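BAG family molecular chaperone regulator 3 (Arabidopsis thaliana, PDB 4HWF) binds the ATPase domain of HSP70/HSC70 chaperones through its BAG domain and probably acts as a co-chaperone in programmed cell death and stress responses. Local coordinates at residues L50-D54 / M68-R72. Sequence-based numbering, arbitrary orientation.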
loop_
_atom_site.group_PDB
_atom_site.type_symbol
_atom_site.label_atom_id
_atom_site.label_comp_id
_atom_site.label_asym_id
_atom_site.label_seq_id
_atom_site.Cartn_x
_atom_site.Cartn_y
_atom_site.Cartn_z
ATOM N N LEU A 50 -2.740 -1.535 -5.902
ATOM C CA LEU A 50 -3.079 -2.767 -5.191
ATOM C C LEU A 50 -4.336 -3.388 -5.778
ATOM O O LEU A 50 -4.410 -4.596 -5.991
ATOM C CB LEU A 50 -3.298 -2.478 -3.709
ATOM C CG LEU A 50 -3.608 -3.703 -2.841
ATOM C CD1 LEU A 50 -2.447 -4.708 -2.856
ATOM C CD2 LEU A 50 -3.922 -3.277 -1.417
ATOM N N LEU A 51 -5.328 -2.551 -6.060
ATOM C CA LEU A 51 -6.571 -3.036 -6.650
ATOM C C LEU A 51 -6.353 -3.577 -8.054
ATOM O O LEU A 51 -6.915 -4.613 -8.408
ATOM C CB LEU A 51 -7.631 -1.929 -6.641
ATOM C CG LEU A 51 -9.116 -2.278 -6.594
ATOM C CD1 LEU A 51 -9.485 -3.210 -5.441
ATOM C CD2 LEU A 51 -9.919 -0.967 -6.514
ATOM N N ARG A 52 -5.556 -2.889 -8.871
ATOM C CA ARG A 52 -5.244 -3.410 -10.204
ATOM C C ARG A 52 -4.572 -4.777 -10.124
ATOM O O ARG A 52 -4.845 -5.660 -10.931
ATOM C CB ARG A 52 -4.324 -2.473 -10.988
ATOM C CG ARG A 52 -4.966 -1.210 -11.461
ATOM C CD ARG A 52 -3.945 -0.339 -12.188
ATOM N NE ARG A 52 -2.966 -1.130 -12.941
ATOM C CZ ARG A 52 -3.080 -1.456 -14.228
ATOM N NH1 ARG A 52 -4.148 -1.072 -14.924
ATOM N NH2 ARG A 52 -2.120 -2.163 -14.825
ATOM N N LEU A 53 -3.676 -4.932 -9.161
ATOM C CA LEU A 53 -2.921 -6.179 -9.011
ATOM C C LEU A 53 -3.873 -7.314 -8.631
ATOM O O LEU A 53 -3.854 -8.387 -9.234
ATOM C CB LEU A 53 -1.845 -6.015 -7.932
ATOM C CG LEU A 53 -0.947 -7.236 -7.687
ATOM C CD1 LEU A 53 -0.233 -7.666 -8.981
ATOM C CD2 LEU A 53 0.049 -6.980 -6.562
ATOM N N ASP A 54 -4.707 -7.053 -7.631
ATOM C CA ASP A 54 -5.701 -8.018 -7.170
ATOM C C ASP A 54 -6.666 -8.439 -8.270
ATOM O O ASP A 54 -7.017 -9.616 -8.373
ATOM C CB ASP A 54 -6.467 -7.487 -5.958
ATOM C CG ASP A 54 -5.643 -7.550 -4.677
ATOM O OD1 ASP A 54 -4.564 -8.196 -4.702
ATOM O OD2 ASP A 54 -6.074 -6.957 -3.657
ATOM N N MET A 68 -8.577 -11.904 -0.406
ATOM C CA MET A 68 -7.137 -11.650 -0.420
ATOM C C MET A 68 -6.789 -10.416 0.424
ATOM O O MET A 68 -5.818 -10.430 1.182
ATOM C CB MET A 68 -6.622 -11.483 -1.865
ATOM C CG MET A 68 -6.587 -12.780 -2.697
ATOM S SD MET A 68 -6.623 -12.517 -4.518
ATOM C CE MET A 68 -5.952 -10.944 -4.522
ATOM N N GLN A 69 -7.570 -9.347 0.281
ATOM C CA GLN A 69 -7.324 -8.113 1.034
ATOM C C GLN A 69 -7.515 -8.291 2.544
ATOM O O GLN A 69 -6.698 -7.822 3.335
ATOM C CB GLN A 69 -8.194 -6.964 0.523
ATOM C CG GLN A 69 -8.106 -5.683 1.338
ATOM C CD GLN A 69 -6.739 -4.997 1.245
ATOM O OE1 GLN A 69 -5.812 -5.506 0.612
ATOM N NE2 GLN A 69 -6.617 -3.840 1.884
ATOM N N VAL A 70 -8.594 -8.953 2.948
ATOM C CA VAL A 70 -8.819 -9.215 4.374
ATOM C C VAL A 70 -7.674 -10.057 4.941
ATOM O O VAL A 70 -7.192 -9.797 6.032
ATOM C CB VAL A 70 -10.174 -9.920 4.635
ATOM C CG1 VAL A 70 -10.268 -10.403 6.089
ATOM C CG2 VAL A 70 -11.324 -8.989 4.308
ATOM N N GLN A 71 -7.217 -11.042 4.172
ATOM C CA GLN A 71 -6.130 -11.932 4.586
ATOM C C GLN A 71 -4.798 -11.199 4.797
ATOM O O GLN A 71 -4.124 -11.401 5.812
ATOM C CB GLN A 71 -5.941 -13.047 3.548
ATOM C CG GLN A 71 -5.112 -14.252 4.014
ATOM C CD GLN A 71 -3.615 -13.974 4.125
ATOM O OE1 GLN A 71 -3.013 -13.310 3.265
ATOM N NE2 GLN A 71 -3.000 -14.488 5.194
ATOM N N ARG A 72 -4.412 -10.356 3.841
ATOM C CA ARG A 72 -3.091 -9.734 3.895
ATOM C C ARG A 72 -2.996 -8.666 4.977
ATOM O O ARG A 72 -1.915 -8.370 5.472
ATOM C CB ARG A 72 -2.686 -9.161 2.535
ATOM C CG ARG A 72 -3.423 -7.898 2.137
ATOM C CD ARG A 72 -2.878 -7.343 0.815
ATOM N NE ARG A 72 -2.909 -8.309 -0.286
ATOM C CZ ARG A 72 -3.735 -8.236 -1.331
ATOM N NH1 ARG A 72 -4.611 -7.236 -1.422
ATOM N NH2 ARG A 72 -3.679 -9.156 -2.294
#
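Helix segments 50-54 and 68-72 run at 120° to each other, their axes 12.2 Å apart at closest approach, and Asp-54 and Met-68 bring their CA atoms nearest. The long Arg-72 side chain spans much of this spacing. It grips the Asp-54 carboxylate end-on with two nitrogens, and the two flat groups are nearly coplanar. Arg-72 NH1 donates to Asp-54 OD2 at 2.7 Å, almost straight and on the syn lone pair. Arg-72 NH2 reaches Asp-54 OD1, also at 2.7 Å, but on a more bent path. NH1 of Arg-72 also donates to Gln-69 OE1 (2.9 Å), which steadies the guanidinium from its own helix. Leu-50 lays CD1 over one guanidinium face, 3.6 Å from NH1 of Arg-72. With CG anti to the backbone N (chi1 -178°), its other methyl, CD2, meets Gln-69 OE1. The Met-68 CE methyl lies against the Asp-54 carboxylate. A leucine in place of Arg-72 would probably leave the buried Asp-54 carboxylate without its charged mate and Gln-69 OE1 without this donor. Leu-53 turns to helix 3-29 instead, touching Ile-7 and Ile-10. The salt bridge thus ties helix 36-57 to helix 62-86 near their connecting turn, within the three-helix bundle of the BAG domain.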